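Local coordinates for protein plasmodium falciparum gamete antigen 27/25 (Plasmodium falciparum, PDB 1N81) that is of uncertain molecular function but is essential for sexual development of the parasite in its gametocyte stage, and may form dimers, at residues 172-175 with 176-179; 12-15 with 16-20; 68-71 with 72-75. One frame throughout, in Å; residues are numbered along the deposited sequence.

Contact 1. Residues 172-175 with 176-179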
# COMPACT_ATOMS: atom_id res chain seq x y z
N ASP A 172 -10.41 -0.60 2.34
CA ASP A 172 -10.74 -0.25 0.98
C ASP A 172 -10.62 -1.35 -0.03
O ASP A 172 -11.38 -1.40 -0.99
CB ASP A 172 -9.82 0.85 0.44
CG ASP A 172 -10.16 2.18 0.97
OD1 ASP A 172 -11.18 2.27 1.69
OD2 ASP A 172 -9.42 3.13 0.67
N VAL A 173 -9.64 -2.23 0.16
CA VAL A 173 -9.37 -3.22 -0.87
C VAL A 173 -9.84 -4.66 -0.69
O VAL A 173 -10.27 -5.27 -1.66
CB VAL A 173 -7.84 -3.18 -1.20
CG1 VAL A 173 -7.50 -4.16 -2.32
CG2 VAL A 173 -7.44 -1.73 -1.58
N VAL A 174 -9.74 -5.19 0.52
CA VAL A 174 -10.16 -6.56 0.79
C VAL A 174 -11.62 -6.71 0.36
O VAL A 174 -12.45 -5.86 0.69
CB VAL A 174 -10.04 -6.90 2.29
CG1 VAL A 174 -10.59 -8.31 2.55
CG2 VAL A 174 -8.57 -6.83 2.73
N ASP A 175 -11.92 -7.79 -0.35
CA ASP A 175 -13.27 -8.07 -0.82
C ASP A 175 -13.63 -9.55 -0.67
O ASP A 175 -14.72 -9.96 -1.06
CB ASP A 175 -13.44 -7.67 -2.29
CG ASP A 175 -12.74 -8.63 -3.25
OD1 ASP A 175 -12.90 -8.50 -4.48
OD2 ASP A 175 -12.02 -9.52 -2.76
N SER A 176 -12.73 -10.33 -0.09
CA SER A 176 -12.94 -11.76 0.06
C SER A 176 -14.14 -12.17 0.92
O SER A 176 -14.68 -13.25 0.75
CB SER A 176 -11.69 -12.43 0.64
OG SER A 176 -11.48 -12.01 1.98
N TYR A 177 -14.56 -11.33 1.85
CA TYR A 177 -15.68 -11.67 2.72
C TYR A 177 -17.02 -11.11 2.19
O TYR A 177 -18.06 -11.34 2.79
CB TYR A 177 -15.42 -11.10 4.10
CG TYR A 177 -15.41 -9.58 4.08
CD1 TYR A 177 -16.59 -8.84 4.21
CD2 TYR A 177 -14.22 -8.89 3.82
CE1 TYR A 177 -16.58 -7.42 4.07
CE2 TYR A 177 -14.19 -7.50 3.68
CZ TYR A 177 -15.36 -6.76 3.80
OH TYR A 177 -15.26 -5.40 3.64
N ILE A 178 -16.99 -10.39 1.07
CA ILE A 178 -18.19 -9.76 0.49
C ILE A 178 -19.14 -10.67 -0.30
O ILE A 178 -18.70 -11.44 -1.14
CB ILE A 178 -17.77 -8.56 -0.42
CG1 ILE A 178 -17.27 -7.40 0.45
CG2 ILE A 178 -18.95 -8.11 -1.29
CD1 ILE A 178 -16.71 -6.23 -0.32
N ILE A 179 -20.44 -10.58 -0.02
CA ILE A 179 -21.44 -11.35 -0.77
C ILE A 179 -22.39 -10.31 -1.34
O ILE A 179 -23.08 -9.65 -0.56
CB ILE A 179 -22.31 -12.29 0.10
CG1 ILE A 179 -21.44 -13.15 1.02
CG2 ILE A 179 -23.14 -13.20 -0.84
CD1 ILE A 179 -20.58 -14.12 0.31
O HOH W 1 -12.84 -4.66 3.00
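Val-174 sets its CG1 methyl against the ring edge of Tyr-177, 3.9 Å from CE2. The two side chains cross at about a right angle, and the methyl lies in the plane of the ring. The contact spans the end of helix 156-173 and the type I beta turn Asp-175 to Ile-178 that follows. Val-174 is the first residue to leave helical backbone angles there. The turn is closed by one bond, from Ile-178 N to Asp-175 O at 3.1 Å. Its N-H points well at the oxygen (158°), but the donor stands above the carbonyl plane, 60° out of it. Ile-178 packs on Tyr-177 and on Asp-175 at the start of the turn. Its CG1 lies 3.7 Å above one face of the Tyr-177 ring, offset toward the rim, while its CD1 reaches Asp-175 CB at 4.1 Å. Tyr-177 CG sits between its own backbone N and carbonyl carbon (chi1 66°), which folds the ring back toward the helix end. Val-174 is buried, and its side chain also meets Ile-15 of helix 13-35 and Met-133 of helix 126-133. Ser-176 OG lies 3.8 Å from Val-174 CG1 and is hydrogen-bonded to Asp-121. A water ties the ring to the backbone: it donates to Val-174 O at 2.6 Å and accepts from Tyr-177 OH, also at 2.6 Å.

Contact 2. Residues 12-15 with 16-20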
# COMPACT_ATOMS: atom_id res chain seq x y z
N SER A 12 -5.14 -13.24 -1.54
CA SER A 12 -6.12 -12.79 -2.52
C SER A 12 -5.46 -12.15 -3.74
O SER A 12 -4.60 -11.27 -3.59
CB SER A 12 -7.06 -11.75 -1.89
OG SER A 12 -7.65 -10.98 -2.93
N PRO A 13 -5.84 -12.56 -4.97
CA PRO A 13 -5.20 -11.95 -6.14
C PRO A 13 -5.51 -10.46 -6.20
O PRO A 13 -4.73 -9.69 -6.77
CB PRO A 13 -5.80 -12.72 -7.32
CG PRO A 13 -6.06 -14.08 -6.72
CD PRO A 13 -6.66 -13.72 -5.37
N ARG A 14 -6.65 -10.04 -5.63
CA ARG A 14 -7.01 -8.62 -5.64
C ARG A 14 -6.01 -7.80 -4.80
O ARG A 14 -5.61 -6.70 -5.20
CB ARG A 14 -8.40 -8.38 -5.05
CG ARG A 14 -8.76 -6.93 -5.22
CD ARG A 14 -10.10 -6.56 -4.60
NE ARG A 14 -10.59 -5.47 -5.40
CZ ARG A 14 -10.89 -4.28 -4.94
NH1 ARG A 14 -10.78 -4.04 -3.65
NH2 ARG A 14 -11.25 -3.33 -5.77
N ILE A 15 -5.62 -8.33 -3.65
CA ILE A 15 -4.64 -7.68 -2.78
C ILE A 15 -3.32 -7.58 -3.54
O ILE A 15 -2.70 -6.51 -3.62
CB ILE A 15 -4.41 -8.51 -1.51
CG1 ILE A 15 -5.63 -8.38 -0.59
CG2 ILE A 15 -3.15 -8.04 -0.80
CD1 ILE A 15 -5.73 -7.02 0.09
N ARG A 16 -2.93 -8.69 -4.15
CA ARG A 16 -1.67 -8.75 -4.91
C ARG A 16 -1.63 -7.71 -6.03
O ARG A 16 -0.63 -7.00 -6.18
CB ARG A 16 -1.49 -10.18 -5.45
CG ARG A 16 -0.28 -10.46 -6.31
CD ARG A 16 -0.20 -11.99 -6.55
NE ARG A 16 1.00 -12.41 -7.29
CZ ARG A 16 1.48 -13.65 -7.28
NH1 ARG A 16 0.87 -14.60 -6.58
NH2 ARG A 16 2.57 -13.94 -7.98
N LYS A 17 -2.71 -7.62 -6.82
CA LYS A 17 -2.74 -6.64 -7.91
C LYS A 17 -2.89 -5.18 -7.47
O LYS A 17 -2.16 -4.31 -7.96
CB LYS A 17 -3.85 -6.97 -8.92
CG LYS A 17 -3.57 -8.26 -9.71
CD LYS A 17 -4.77 -8.69 -10.53
CE LYS A 17 -4.54 -10.01 -11.23
NZ LYS A 17 -5.81 -10.49 -11.84
N VAL A 18 -3.82 -4.90 -6.57
CA VAL A 18 -3.99 -3.51 -6.16
C VAL A 18 -2.70 -3.08 -5.42
O VAL A 18 -2.23 -1.96 -5.58
CB VAL A 18 -5.24 -3.32 -5.26
CG1 VAL A 18 -5.45 -1.82 -4.97
CG2 VAL A 18 -6.46 -3.85 -5.98
N GLY A 19 -2.14 -3.99 -4.63
CA GLY A 19 -0.90 -3.67 -3.95
C GLY A 19 0.17 -3.35 -5.00
O GLY A 19 0.82 -2.32 -4.93
N ASP A 20 0.36 -4.23 -5.98
CA ASP A 20 1.38 -3.97 -7.01
C ASP A 20 1.14 -2.67 -7.71
O ASP A 20 2.09 -1.89 -7.96
CB ASP A 20 1.47 -5.11 -8.03
CG ASP A 20 2.32 -6.27 -7.52
OD1 ASP A 20 2.94 -6.10 -6.44
OD2 ASP A 20 2.39 -7.33 -8.17
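This is a local contact within the first turns of helix 13-35, where i to i+4 backbone bonds start the helix and Ser-12 is its N-cap. Ser-12 OG accepts weak capping bonds from Arg-14 N at 3.0 Å and Ile-15 N at 3.4 Å. Ser-12 O receives Arg-16 N at 3.1 Å, and the next bonds follow in order: Lys-17 to Pro-13, Val-18 to Arg-14, and Gly-19 to Ile-15. Arg-14 and Val-18 lie side by side and point the same way. Val-18 CG2 touches the aliphatic CG of Arg-14 at 3.9 Å and stands over one face of the guanidinium, not tightly on it. Arg-14 CG is anti to the backbone N (chi1 -174°) and the chain is extended to NE, which carries the charged end away from the helix axis. There the guanidinium probably bonds to Val-173 O and Leu-68 O. Lys-17 runs its CB and CG past Pro-13 O, with CG 3.5 Å from that oxygen. Ile-15 is buried against Phe-169 and Val-173 of helix 156-173. The serine oxygen thus gives partners, if weak ones, to first-turn amides that lack a carbonyl from an earlier turn, and backbone carbonyls probably help to stabilise the Arg-14 charge.

Contact 3. Residues 68-71 with 72-75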
# COMPACT_ATOMS: atom_id res chain seq x y z
N LEU A 68 -10.30 -3.18 -12.25
CA LEU A 68 -11.42 -3.29 -11.33
C LEU A 68 -11.29 -2.45 -10.07
O LEU A 68 -11.53 -2.93 -8.96
CB LEU A 68 -11.61 -4.76 -10.97
CG LEU A 68 -12.59 -5.62 -11.79
CD1 LEU A 68 -12.99 -4.98 -13.14
CD2 LEU A 68 -11.97 -6.98 -11.98
N ILE A 69 -10.94 -1.18 -10.22
CA ILE A 69 -10.81 -0.34 -9.03
C ILE A 69 -11.84 0.79 -9.01
O ILE A 69 -11.77 1.70 -9.84
CB ILE A 69 -9.36 0.22 -8.93
CG1 ILE A 69 -8.35 -0.94 -8.79
CG2 ILE A 69 -9.23 1.15 -7.72
CD1 ILE A 69 -6.89 -0.54 -8.75
N GLU A 70 -12.79 0.73 -8.07
CA GLU A 70 -13.83 1.77 -7.94
C GLU A 70 -13.18 3.14 -7.72
O GLU A 70 -12.09 3.24 -7.16
CB GLU A 70 -14.76 1.49 -6.75
CG GLU A 70 -15.70 0.29 -6.90
CD GLU A 70 -15.25 -0.95 -6.11
OE1 GLU A 70 -14.94 -0.81 -4.90
OE2 GLU A 70 -15.19 -2.06 -6.68
N GLU A 71 -13.87 4.20 -8.14
CA GLU A 71 -13.37 5.56 -8.01
C GLU A 71 -12.94 5.93 -6.58
O GLU A 71 -11.87 6.50 -6.37
CB GLU A 71 -14.43 6.55 -8.49
CG GLU A 71 -13.98 8.00 -8.55
CD GLU A 71 -15.14 8.98 -8.75
OE1 GLU A 71 -14.87 10.18 -8.96
OE2 GLU A 71 -16.31 8.56 -8.70
N ARG A 72 -13.76 5.61 -5.59
CA ARG A 72 -13.41 5.95 -4.23
C ARG A 72 -12.07 5.28 -3.83
O ARG A 72 -11.23 5.89 -3.20
CB ARG A 72 -14.49 5.47 -3.28
CG ARG A 72 -14.28 5.98 -1.85
CD ARG A 72 -15.24 5.32 -0.89
NE ARG A 72 -14.95 3.89 -0.76
CZ ARG A 72 -14.02 3.39 0.03
NH1 ARG A 72 -13.27 4.20 0.78
NH2 ARG A 72 -13.82 2.08 0.07
N VAL A 73 -11.90 4.01 -4.21
CA VAL A 73 -10.69 3.24 -3.93
C VAL A 73 -9.53 3.94 -4.63
O VAL A 73 -8.47 4.13 -4.04
CB VAL A 73 -10.79 1.82 -4.50
CG1 VAL A 73 -9.46 1.10 -4.30
CG2 VAL A 73 -11.90 1.06 -3.81
N GLN A 74 -9.73 4.29 -5.89
CA GLN A 74 -8.68 4.95 -6.60
C GLN A 74 -8.30 6.26 -5.91
O GLN A 74 -7.11 6.58 -5.81
CB GLN A 74 -9.07 5.23 -8.04
CG GLN A 74 -7.85 5.20 -8.96
CD GLN A 74 -8.15 5.73 -10.34
OE1 GLN A 74 -8.67 6.83 -10.49
NE2 GLN A 74 -7.80 4.95 -11.35
N ASP A 75 -9.29 7.02 -5.41
CA ASP A 75 -9.01 8.30 -4.73
C ASP A 75 -8.09 8.09 -3.54
O ASP A 75 -7.17 8.88 -3.30
CB ASP A 75 -10.29 8.98 -4.21
CG ASP A 75 -11.21 9.52 -5.32
OD1 ASP A 75 -10.72 9.80 -6.43
OD2 ASP A 75 -12.42 9.67 -5.06
O HOH W 2 -12.22 11.27 -8.31
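Glu-71, Val-73 and Ile-69 carry this local contact, at the point where the loop after helix 50-63 enters helix 71-89. Ile-69 CG2 presses on Val-73 CG1 at 3.4 Å, tighter than usual van der Waals contact, and the two side chains cross at about a right angle. The chi1 of Ile-69, -62°, leaves CG2 opposite the backbone N and beside the carbonyl carbon, and from there it meets the first turn of the helix. Val-73 is buried. Its CG2 also faces Glu-70 OE1 at 3.7 Å. Glu-70 holds the N-cap position, and its carbonyl oxygen accepts Gln-74 N at 2.9 Å. Glu-71 O takes Asp-75 N in the same way at 2.8 Å. The extended side chain of Glu-71 crosses that of Asp-75 at a slant, its CG 4.2 Å from OD2, and the two carboxylate planes are 62° apart. A water bridges them, donating to Glu-71 OE1 at 2.9 Å and to Asp-75 OD1 at 2.8 Å. Asp-75 OD1 also forms a salt bridge with Arg-54 of helix 50-63, and Gln-74 OE1 bonds to the same arginine. Two acidic groups one helical turn apart would tend to repel. The shared water and Arg-54, which pairs with Asp-75, probably ease that, and the place of Glu-71 in the first turn is consistent with a favourable interaction with the helix dipole.

In the fold
The three contacts lie in series along the chain, yet each touches the other two. Contact 1 and contact 2 have centres about 12 Å apart, and contact 3 lies about 14 Å from each of them. Arg-14 of contact 2 joins all three: its guanidinium NH1 approaches Val-173 O of contact 1 so closely that the detail of that bond is doubtful, and its NH2 lies 3.2 Å from Leu-68 O of contact 3. Contacts 1 and 3 are linked by a salt bridge, Asp-172 OD1 to Arg-72 NH1 at 3.0 Å. Apolar packing adds to this, with Val-173 CG1 3.8 Å from Val-18 CB. The start of helix 13-35, the start of helix 71-89 and the end of helix 156-173 thus meet in this region.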